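Local coordinates for mannosylglycerate hydrolase MGH1-like glycoside hydrolase domain-containing protein (Thermus thermophilus HB8, PDB 4WVA), which hydrolyses mannosylglycerate, an osmotic-stress solute of thermophiles, to mannose and glycerate, and probably splits glucosylglycerate in the same way, at residues Gln53-Leu58 / Ala108-Tyr113; Tyr113-Asp118 / Tyr249-Leu254; Ala137-Leu142 / Gln242-Asp247. All coordinates share one frame; numbering follows the deposited sequence.

Three helix-helix contacts show how an (alpha/alpha)6 barrel is held together by neighbours sharing helices. Contacts 1 and 2, with centres 11 Å apart, use successive turns of helix 107-117, and Leu55 CD1 meets Leu114 CD1 at 3.9 Å where they join. Contacts 2 and 3 lie on helix 235-254, their centres 14 Å apart. Between contacts 1 and 3 the tie is polar: Arg112 NH1 forms a 2.9 Å salt bridge with Asp247 OD1, and Thr109 OG1 is probably hydrogen-bonded to Asp247 OD2. The side chains of Leu55 and His139 lie about 8 and 9 Å from that of Leu33, a probable substrate-binding residue; contact 2 lies away from the catalytic and substrate-binding residues.

Contact 1 (Gln53-Leu58 / Ala108-Tyr113); sequences QELLCL and ATVVRY
Leu55 and Val111 mark the point where the two segments come closest, their CA atoms 8.2 Å apart. Both segments are regular helix, running on beyond the residues at either end, and each turn closes in the usual way, as in the 2.9 Å bond from Cys57 N to Gln53 O. Leu55 points from helix 48-62 at helix 107-117. Its CG stands anti to the carbonyl carbon (chi1 -55°), and CD1 is then anti to CA (chi2 -177°), which stretches this branch straight out from its own helix. One methyl therefore does the work on this side. CD1 touches Val111 CG2 at 3.6 Å and Val110 CG1 at 4.0 Å, two branches from consecutive residues. The valines receive it differently: the Leu55 side chain crosses that of Val110 at about a right angle, whereas it slides past that of Val111 with the two running in opposite directions. The second methyl of Val111, CG1, packs on Leu251 of helix 235-254, and Val110 also rests on Ala37 and Leu41 of helix 33-43. These neighbours leave both valines buried between helices 33-43, 48-62 and 235-254. Glu54, beside Leu55, is buried with polar partners of its own: a salt bridge to Arg50, and hydrogen bonds that its two carboxylate oxygens accept from the Ser36 and Thr21 hydroxyls. Across the contact itself no hydrogen bond forms, and the two segments bury a modest 101 Å² between them. Its chemistry is thus purely apolar: the helices are matched here by the shapes of three branched side chains, with no polar bond to fix their register.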
loop_
_atom_site.group_PDB
_atom_site.type_symbol
_atom_site.label_atom_id
_atom_site.label_comp_id
_atom_site.label_asym_id
_atom_site.label_seq_id
_atom_site.Cartn_x
_atom_site.Cartn_y
_atom_site.Cartn_z
ATOM N N GLN A 53 -3.309 -12.087 -32.717
ATOM C CA GLN A 53 -2.761 -13.312 -33.287
ATOM C C GLN A 53 -1.358 -13.602 -32.770
ATOM O O GLN A 53 -1.009 -14.761 -32.523
ATOM C CB GLN A 53 -2.789 -13.257 -34.818
ATOM C CG GLN A 53 -4.179 -13.442 -35.414
ATOM C CD GLN A 53 -4.777 -14.810 -35.108
ATOM O OE1 GLN A 53 -4.048 -15.818 -34.991
ATOM N NE2 GLN A 53 -6.103 -14.858 -34.957
ATOM N N GLU A 54 -0.557 -12.547 -32.611
ATOM C CA GLU A 54 0.779 -12.669 -32.038
ATOM C C GLU A 54 0.744 -13.475 -30.744
ATOM O O GLU A 54 1.593 -14.341 -30.530
ATOM C CB GLU A 54 1.415 -11.291 -31.780
ATOM C CG GLU A 54 2.897 -11.364 -31.424
ATOM C CD GLU A 54 3.817 -11.528 -32.619
ATOM O OE1 GLU A 54 3.413 -11.141 -33.738
ATOM O OE2 GLU A 54 4.968 -12.002 -32.429
ATOM N N LEU A 55 -0.213 -13.163 -29.863
ATOM C CA LEU A 55 -0.241 -13.785 -28.545
ATOM C C LEU A 55 -0.960 -15.133 -28.588
ATOM O O LEU A 55 -0.625 -16.050 -27.845
ATOM C CB LEU A 55 -0.887 -12.848 -27.540
ATOM C CG LEU A 55 -0.216 -11.469 -27.487
ATOM C CD1 LEU A 55 -0.885 -10.646 -26.409
ATOM C CD2 LEU A 55 1.289 -11.605 -27.288
ATOM N N LEU A 56 -1.965 -15.274 -29.444
ATOM C CA LEU A 56 -2.584 -16.595 -29.609
ATOM C C LEU A 56 -1.521 -17.591 -30.020
ATOM O O LEU A 56 -1.480 -18.731 -29.534
ATOM C CB LEU A 56 -3.668 -16.569 -30.683
ATOM C CG LEU A 56 -4.925 -15.776 -30.351
ATOM C CD1 LEU A 56 -5.853 -15.699 -31.559
ATOM C CD2 LEU A 56 -5.624 -16.440 -29.203
ATOM N N CYS A 57 -0.678 -17.174 -30.958
ATOM C CA CYS A 57 0.358 -18.059 -31.487
ATOM C C CYS A 57 1.342 -18.468 -30.385
ATOM O O CYS A 57 1.686 -19.633 -30.243
ATOM C CB CYS A 57 1.072 -17.363 -32.634
ATOM S SG CYS A 57 2.347 -18.344 -33.438
ATOM N N LEU A 58 1.805 -17.485 -29.604
ATOM C CA LEU A 58 2.698 -17.747 -28.488
ATOM C C LEU A 58 2.148 -18.839 -27.545
ATOM O O LEU A 58 2.861 -19.786 -27.190
ATOM C CB LEU A 58 2.956 -16.444 -27.728
ATOM C CG LEU A 58 3.834 -16.536 -26.483
ATOM C CD1 LEU A 58 5.224 -17.043 -26.790
ATOM C CD2 LEU A 58 3.868 -15.167 -25.807
ATOM N N ALA A 108 0.236 -10.602 -19.719
ATOM C CA ALA A 108 -1.127 -10.279 -19.218
ATOM C C ALA A 108 -1.440 -8.795 -19.305
ATOM O O ALA A 108 -2.580 -8.390 -19.523
ATOM C CB ALA A 108 -1.321 -10.769 -17.794
ATOM N N THR A 109 -0.416 -7.986 -19.097
ATOM C CA THR A 109 -0.541 -6.531 -19.209
ATOM C C THR A 109 -0.934 -6.137 -20.632
ATOM O O THR A 109 -1.815 -5.289 -20.841
ATOM C CB THR A 109 0.776 -5.895 -18.770
ATOM O OG1 THR A 109 0.947 -6.149 -17.381
ATOM C CG2 THR A 109 0.796 -4.372 -19.014
ATOM N N VAL A 110 -0.301 -6.779 -21.606
ATOM C CA VAL A 110 -0.611 -6.513 -23.001
ATOM C C VAL A 110 -2.009 -7.033 -23.336
ATOM O O VAL A 110 -2.778 -6.357 -24.008
ATOM C CB VAL A 110 0.482 -7.048 -23.951
ATOM C CG1 VAL A 110 0.044 -6.899 -25.398
ATOM C CG2 VAL A 110 1.803 -6.338 -23.706
ATOM N N VAL A 111 -2.350 -8.221 -22.848
ATOM C CA VAL A 111 -3.682 -8.770 -23.096
ATOM C C VAL A 111 -4.786 -7.854 -22.521
ATOM O O VAL A 111 -5.821 -7.633 -23.170
ATOM C CB VAL A 111 -3.806 -10.222 -22.601
ATOM C CG1 VAL A 111 -5.249 -10.674 -22.665
ATOM C CG2 VAL A 111 -2.926 -11.162 -23.436
ATOM N N ARG A 112 -4.577 -7.308 -21.328
ATOM C CA ARG A 112 -5.567 -6.393 -20.746
ATOM C C ARG A 112 -5.764 -5.182 -21.671
ATOM O O ARG A 112 -6.886 -4.741 -21.927
ATOM C CB ARG A 112 -5.159 -5.928 -19.352
ATOM C CG ARG A 112 -6.160 -4.930 -18.786
ATOM C CD ARG A 112 -5.755 -4.405 -17.421
ATOM N NE ARG A 112 -6.744 -3.440 -16.932
ATOM C CZ ARG A 112 -6.669 -2.805 -15.760
ATOM N NH1 ARG A 112 -5.659 -3.008 -14.938
ATOM N NH2 ARG A 112 -7.621 -1.941 -15.415
ATOM N N TYR A 113 -4.673 -4.634 -22.166
ATOM C CA TYR A 113 -4.748 -3.497 -23.071
ATOM C C TYR A 113 -5.493 -3.849 -24.363
ATOM O O TYR A 113 -6.405 -3.115 -24.789
ATOM C CB TYR A 113 -3.361 -2.957 -23.434
ATOM C CG TYR A 113 -3.475 -1.746 -24.300
ATOM C CD1 TYR A 113 -3.703 -0.501 -23.732
ATOM C CD2 TYR A 113 -3.442 -1.851 -25.688
ATOM C CE1 TYR A 113 -3.850 0.608 -24.522
ATOM C CE2 TYR A 113 -3.609 -0.742 -26.481
ATOM C CZ TYR A 113 -3.798 0.480 -25.888
ATOM O OH TYR A 113 -3.950 1.592 -26.683
#

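Contact 2 (Tyr113-Asp118 / Tyr249-Leu254); sequences YLYEKD and YALAVL
Tyr115 meets Leu251 and Leu254 in a buried, mainly apolar contact between the C-terminal parts of helix 107-117 and helix 235-254. The axes of the two short helical segments approach to 11.1 Å with their directions 41° apart, and the nearest CA atoms, of Tyr115 and Leu251, are 8.2 Å from each other. That wide spacing is filled by an aromatic ring. With CG anti to the backbone N (chi1 175°), Tyr115 lays its side chain past that of Leu251 in the opposite sense. The methyl Leu251 CD2 sits against both CB and CD2 of Tyr115, 3.8 Å from the latter. Leu254 comes instead to the ring's edge, where its CD1 lies near the ring plane, 4.1 Å from Tyr115 CE2. The same methyl is 3.9 Å from Glu116 OE2, an oxygen whose salt-bridge partner is Arg112, one turn back on its own helix. Replacing Tyr115 by an alanine would probably open a gap beside Leu251 and Leu254 and leave Gly292 O of the second subunit without the hydroxyl that hydrogen-bonds to it. Helix 121-146 also packs on the tyrosine, through Ala124, Arg125 and Ala128, while Arg121 makes a cation-pi contact with its ring. Beyond Leu254, Trp287 from strand 283-288 of the second subunit packs on this helix, so the contact lies between a neighbouring helix of its own chain and the subunit boundary.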
loop_
_atom_site.group_PDB
_atom_site.type_symbol
_atom_site.label_atom_id
_atom_site.label_comp_id
_atom_site.label_asym_id
_atom_site.label_seq_id
_atom_site.Cartn_x
_atom_site.Cartn_y
_atom_site.Cartn_z
ATOM N N TYR A 113 -4.673 -4.634 -22.166
ATOM C CA TYR A 113 -4.748 -3.497 -23.071
ATOM C C TYR A 113 -5.493 -3.849 -24.363
ATOM O O TYR A 113 -6.405 -3.115 -24.789
ATOM C CB TYR A 113 -3.361 -2.957 -23.434
ATOM C CG TYR A 113 -3.475 -1.746 -24.300
ATOM C CD1 TYR A 113 -3.703 -0.501 -23.732
ATOM C CD2 TYR A 113 -3.442 -1.851 -25.688
ATOM C CE1 TYR A 113 -3.850 0.608 -24.522
ATOM C CE2 TYR A 113 -3.609 -0.742 -26.481
ATOM C CZ TYR A 113 -3.798 0.480 -25.888
ATOM O OH TYR A 113 -3.950 1.592 -26.683
ATOM N N LEU A 114 -5.125 -4.960 -24.991
ATOM C CA LEU A 114 -5.855 -5.403 -26.198
ATOM C C LEU A 114 -7.339 -5.593 -25.899
ATOM O O LEU A 114 -8.203 -5.189 -26.694
ATOM C CB LEU A 114 -5.272 -6.680 -26.782
ATOM C CG LEU A 114 -3.803 -6.626 -27.212
ATOM C CD1 LEU A 114 -3.404 -7.975 -27.771
ATOM C CD2 LEU A 114 -3.515 -5.498 -28.204
ATOM N N TYR A 115 -7.632 -6.199 -24.751
ATOM C CA TYR A 115 -9.015 -6.465 -24.380
ATOM C C TYR A 115 -9.828 -5.182 -24.213
ATOM O O TYR A 115 -10.946 -5.065 -24.721
ATOM C CB TYR A 115 -9.116 -7.336 -23.114
ATOM C CG TYR A 115 -10.548 -7.498 -22.687
ATOM C CD1 TYR A 115 -11.448 -8.194 -23.492
ATOM C CD2 TYR A 115 -11.033 -6.907 -21.530
ATOM C CE1 TYR A 115 -12.764 -8.342 -23.126
ATOM C CE2 TYR A 115 -12.362 -7.037 -21.160
ATOM C CZ TYR A 115 -13.231 -7.761 -21.967
ATOM O OH TYR A 115 -14.564 -7.916 -21.636
ATOM N N GLU A 116 -9.254 -4.204 -23.522
ATOM C CA GLU A 116 -10.004 -2.990 -23.183
ATOM C C GLU A 116 -10.137 -2.047 -24.374
ATOM O O GLU A 116 -11.122 -1.293 -24.462
ATOM C CB GLU A 116 -9.344 -2.254 -22.012
ATOM C CG GLU A 116 -9.472 -2.995 -20.683
ATOM C CD GLU A 116 -8.871 -2.240 -19.516
ATOM O OE1 GLU A 116 -8.224 -1.206 -19.758
ATOM O OE2 GLU A 116 -9.018 -2.678 -18.370
ATOM N N LYS A 117 -9.167 -2.079 -25.281
ATOM C CA LYS A 117 -9.098 -1.067 -26.353
ATOM C C LYS A 117 -9.463 -1.532 -27.761
ATOM O O LYS A 117 -9.578 -0.691 -28.678
ATOM C CB LYS A 117 -7.713 -0.415 -26.409
ATOM C CG LYS A 117 -7.301 0.320 -25.152
ATOM C CD LYS A 117 -8.252 1.432 -24.794
ATOM C CE LYS A 117 -7.781 2.167 -23.549
ATOM N NZ LYS A 117 -8.514 3.451 -23.459
ATOM N N ASP A 118 -9.598 -2.832 -27.975
ATOM C CA ASP A 118 -9.980 -3.328 -29.290
ATOM C C ASP A 118 -11.332 -2.700 -29.658
ATOM O O ASP A 118 -12.258 -2.763 -28.868
ATOM C CB ASP A 118 -10.099 -4.848 -29.247
ATOM C CG ASP A 118 -10.322 -5.477 -30.613
ATOM O OD1 ASP A 118 -10.767 -4.786 -31.575
ATOM O OD2 ASP A 118 -10.048 -6.696 -30.704
ATOM N N TYR A 249 -5.802 -9.755 -12.721
ATOM C CA TYR A 249 -6.908 -9.553 -11.790
ATOM C C TYR A 249 -8.034 -8.759 -12.467
ATOM O O TYR A 249 -9.207 -9.129 -12.418
ATOM C CB TYR A 249 -6.422 -8.825 -10.530
ATOM C CG TYR A 249 -7.586 -8.325 -9.692
ATOM C CD1 TYR A 249 -8.173 -9.143 -8.731
ATOM C CD2 TYR A 249 -8.118 -7.062 -9.890
ATOM C CE1 TYR A 249 -9.264 -8.715 -7.991
ATOM C CE2 TYR A 249 -9.215 -6.624 -9.155
ATOM C CZ TYR A 249 -9.778 -7.455 -8.211
ATOM O OH TYR A 249 -10.871 -7.001 -7.489
ATOM N N ALA A 250 -7.673 -7.651 -13.109
ATOM C CA ALA A 250 -8.668 -6.804 -13.753
ATOM C C ALA A 250 -9.405 -7.566 -14.838
ATOM O O ALA A 250 -10.629 -7.525 -14.916
ATOM C CB ALA A 250 -8.015 -5.541 -14.309
ATOM N N LEU A 251 -8.659 -8.293 -15.663
ATOM C CA LEU A 251 -9.279 -9.196 -16.670
ATOM C C LEU A 251 -10.236 -10.194 -16.046
ATOM O O LEU A 251 -11.342 -10.368 -16.545
ATOM C CB LEU A 251 -8.215 -9.954 -17.459
ATOM C CG LEU A 251 -7.520 -9.186 -18.554
ATOM C CD1 LEU A 251 -6.218 -9.881 -18.931
ATOM C CD2 LEU A 251 -8.452 -9.032 -19.759
ATOM N N ALA A 252 -9.819 -10.847 -14.966
ATOM C CA ALA A 252 -10.673 -11.805 -14.268
ATOM C C ALA A 252 -11.998 -11.170 -13.853
ATOM O O ALA A 252 -13.073 -11.743 -14.068
ATOM C CB ALA A 252 -9.968 -12.367 -13.047
ATOM N N VAL A 253 -11.923 -9.990 -13.245
ATOM C CA VAL A 253 -13.153 -9.342 -12.772
ATOM C C VAL A 253 -14.036 -8.970 -13.961
ATOM O O VAL A 253 -15.259 -9.209 -13.925
ATOM C CB VAL A 253 -12.883 -8.109 -11.878
ATOM C CG1 VAL A 253 -14.193 -7.447 -11.486
ATOM C CG2 VAL A 253 -12.137 -8.519 -10.620
ATOM N N LEU A 254 -13.444 -8.372 -14.990
ATOM C CA LEU A 254 -14.201 -7.960 -16.181
ATOM C C LEU A 254 -14.870 -9.129 -16.899
ATOM O O LEU A 254 -15.999 -8.987 -17.393
ATOM C CB LEU A 254 -13.321 -7.168 -17.137
ATOM C CG LEU A 254 -12.901 -5.778 -16.633
ATOM C CD1 LEU A 254 -11.818 -5.202 -17.495
ATOM C CD2 LEU A 254 -14.096 -4.827 -16.596
#

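Contact 3 (Ala137-Leu142 / Gln242-Asp247); sequences AFHRWL and QRANRD
His139 reaches across to Ala244 and Asn245, joining helices 121-146 and 235-254 of the (alpha/alpha)6 barrel. The CA atoms of His139 and Asn245 stand 8.0 Å apart, and the gap between the helices is taken up chiefly by the imidazole. His139 points at the opposing helix, its CG anti to the carbonyl carbon (chi1 -78°), and presents a ring edge rather than a face. Ala244 CB lies near the ring plane, 3.8 Å from His139 NE2; the small side chain lets the imidazole come in close to the helix. Asn245 has the same first rotation as His139, which carries its amide back toward the ring. The two side chains slide past each other in opposite directions, with imidazole and amide planes 63° apart. The modelled approach of the amide oxygen to the ring is too short to be trusted, but the amide nitrogen has a clear partner in Tyr143 OH. On its other side the imidazole is weakly hydrogen-bonded from ND1 to Leu135 O, one turn back, and Trp265 of helix 260-275 packs on both His139 and Asn245. Farther round helix 235-254, Arg243 turns away from this contact and forms a salt bridge one turn along. Its NE meets Asp247 OD2 at 2.9 Å on the syn side of the carboxylate, in a noticeably bent bond with an N-H...O angle of 140°.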
loop_
_atom_site.group_PDB
_atom_site.type_symbol
_atom_site.label_atom_id
_atom_site.label_comp_id
_atom_site.label_asym_id
_atom_site.label_seq_id
_atom_site.Cartn_x
_atom_site.Cartn_y
_atom_site.Cartn_z
ATOM N N ALA A 137 -2.801 -20.188 -16.056
ATOM C CA ALA A 137 -2.002 -21.407 -15.920
ATOM C C ALA A 137 -0.508 -21.113 -15.942
ATOM O O ALA A 137 0.275 -21.768 -15.255
ATOM C CB ALA A 137 -2.373 -22.410 -17.006
ATOM N N PHE A 138 -0.098 -20.113 -16.729
ATOM C CA PHE A 138 1.285 -19.692 -16.764
ATOM C C PHE A 138 1.698 -19.068 -15.414
ATOM O O PHE A 138 2.738 -19.411 -14.851
ATOM C CB PHE A 138 1.507 -18.718 -17.940
ATOM C CG PHE A 138 2.886 -18.106 -18.013
ATOM C CD1 PHE A 138 4.032 -18.801 -17.623
ATOM C CD2 PHE A 138 3.045 -16.823 -18.527
ATOM C CE1 PHE A 138 5.283 -18.243 -17.715
ATOM C CE2 PHE A 138 4.299 -16.262 -18.636
ATOM C CZ PHE A 138 5.421 -16.961 -18.228
ATOM N N HIS A 139 0.878 -18.155 -14.897
ATOM C CA HIS A 139 1.180 -17.534 -13.619
ATOM C C HIS A 139 1.214 -18.611 -12.522
ATOM O O HIS A 139 2.106 -18.626 -11.679
ATOM C CB HIS A 139 0.156 -16.458 -13.293
ATOM C CG HIS A 139 0.355 -15.160 -14.024
ATOM N ND1 HIS A 139 0.597 -15.064 -15.384
ATOM C CD2 HIS A 139 0.318 -13.895 -13.564
ATOM C CE1 HIS A 139 0.706 -13.783 -15.717
ATOM N NE2 HIS A 139 0.515 -13.057 -14.634
ATOM N N ARG A 140 0.266 -19.533 -12.563
ATOM C CA ARG A 140 0.250 -20.617 -11.587
ATOM C C ARG A 140 1.529 -21.456 -11.626
ATOM O O ARG A 140 2.069 -21.809 -10.582
ATOM C CB ARG A 140 -0.972 -21.491 -11.802
ATOM C CG ARG A 140 -1.117 -22.569 -10.759
ATOM C CD ARG A 140 -2.338 -23.390 -11.058
ATOM N NE ARG A 140 -3.564 -22.596 -10.982
ATOM C CZ ARG A 140 -4.436 -22.413 -11.960
ATOM N NH1 ARG A 140 -4.260 -22.960 -13.165
ATOM N NH2 ARG A 140 -5.524 -21.691 -11.714
ATOM N N TRP A 141 1.994 -21.789 -12.837
ATOM C CA TRP A 141 3.245 -22.497 -13.017
ATOM C C TRP A 141 4.412 -21.737 -12.394
ATOM O O TRP A 141 5.271 -22.327 -11.740
ATOM C CB TRP A 141 3.504 -22.788 -14.518
ATOM C CG TRP A 141 4.786 -23.485 -14.709
ATOM C CD1 TRP A 141 4.992 -24.833 -14.642
ATOM C CD2 TRP A 141 6.067 -22.893 -14.916
ATOM N NE1 TRP A 141 6.318 -25.117 -14.796
ATOM C CE2 TRP A 141 7.006 -23.948 -14.967
ATOM C CE3 TRP A 141 6.521 -21.576 -15.065
ATOM C CZ2 TRP A 141 8.361 -23.728 -15.171
ATOM C CZ3 TRP A 141 7.872 -21.365 -15.261
ATOM C CH2 TRP A 141 8.770 -22.431 -15.310
ATOM N N LEU A 142 4.472 -20.428 -12.623
ATOM C CA LEU A 142 5.547 -19.642 -12.069
ATOM C C LEU A 142 5.660 -19.822 -10.552
ATOM O O LEU A 142 6.738 -20.094 -10.055
ATOM C CB LEU A 142 5.396 -18.153 -12.441
ATOM C CG LEU A 142 5.671 -17.768 -13.886
ATOM C CD1 LEU A 142 5.204 -16.338 -14.134
ATOM C CD2 LEU A 142 7.144 -17.893 -14.238
ATOM N N GLN A 242 4.459 -8.675 -11.034
ATOM C CA GLN A 242 3.506 -7.968 -10.170
ATOM C C GLN A 242 2.548 -7.141 -11.027
ATOM O O GLN A 242 1.348 -7.146 -10.802
ATOM C CB GLN A 242 4.242 -7.086 -9.166
ATOM C CG GLN A 242 3.349 -6.170 -8.321
ATOM C CD GLN A 242 2.519 -6.890 -7.255
ATOM O OE1 GLN A 242 2.684 -8.086 -6.999
ATOM N NE2 GLN A 242 1.614 -6.142 -6.632
ATOM N N ARG A 243 3.086 -6.392 -11.995
ATOM C CA ARG A 243 2.224 -5.623 -12.890
ATOM C C ARG A 243 1.257 -6.541 -13.634
ATOM O O ARG A 243 0.057 -6.244 -13.724
ATOM C CB ARG A 243 3.041 -4.788 -13.869
ATOM C CG ARG A 243 2.217 -4.035 -14.900
ATOM C CD ARG A 243 1.163 -3.101 -14.331
ATOM N NE ARG A 243 0.441 -2.430 -15.407
ATOM C CZ ARG A 243 0.821 -1.283 -15.990
ATOM N NH1 ARG A 243 1.897 -0.639 -15.594
ATOM N NH2 ARG A 243 0.103 -0.774 -16.976
ATOM N N ALA A 244 1.768 -7.661 -14.136
ATOM C CA ALA A 244 0.958 -8.581 -14.897
ATOM C C ALA A 244 -0.143 -9.200 -14.029
ATOM O O ALA A 244 -1.255 -9.380 -14.507
ATOM C CB ALA A 244 1.828 -9.645 -15.531
ATOM N N ASN A 245 0.169 -9.529 -12.775
ATOM C CA ASN A 245 -0.849 -10.009 -11.819
ATOM C C ASN A 245 -1.973 -8.992 -11.598
ATOM O O ASN A 245 -3.158 -9.353 -11.612
ATOM C CB ASN A 245 -0.249 -10.358 -10.458
ATOM C CG ASN A 245 0.500 -11.677 -10.454
ATOM O OD1 ASN A 245 0.133 -12.613 -11.156
ATOM N ND2 ASN A 245 1.535 -11.765 -9.644
ATOM N N ARG A 246 -1.616 -7.728 -11.410
ATOM C CA ARG A 246 -2.619 -6.681 -11.271
ATOM C C ARG A 246 -3.525 -6.610 -12.496
ATOM O O ARG A 246 -4.757 -6.447 -12.389
ATOM C CB ARG A 246 -1.945 -5.313 -11.069
ATOM C CG ARG A 246 -1.150 -5.222 -9.789
ATOM C CD ARG A 246 -1.926 -4.639 -8.658
ATOM N NE ARG A 246 -1.092 -4.487 -7.457
ATOM C CZ ARG A 246 -1.574 -4.066 -6.300
ATOM N NH1 ARG A 246 -2.865 -3.733 -6.201
ATOM N NH2 ARG A 246 -0.773 -3.981 -5.234
ATOM N N ASP A 247 -2.925 -6.714 -13.677
ATOM C CA ASP A 247 -3.696 -6.655 -14.904
ATOM C C ASP A 247 -4.531 -7.926 -15.154
ATOM O O ASP A 247 -5.655 -7.832 -15.674
ATOM C CB ASP A 247 -2.788 -6.315 -16.083
ATOM C CG ASP A 247 -2.236 -4.907 -15.992
ATOM O OD1 ASP A 247 -2.957 -4.046 -15.445
ATOM O OD2 ASP A 247 -1.093 -4.675 -16.402
#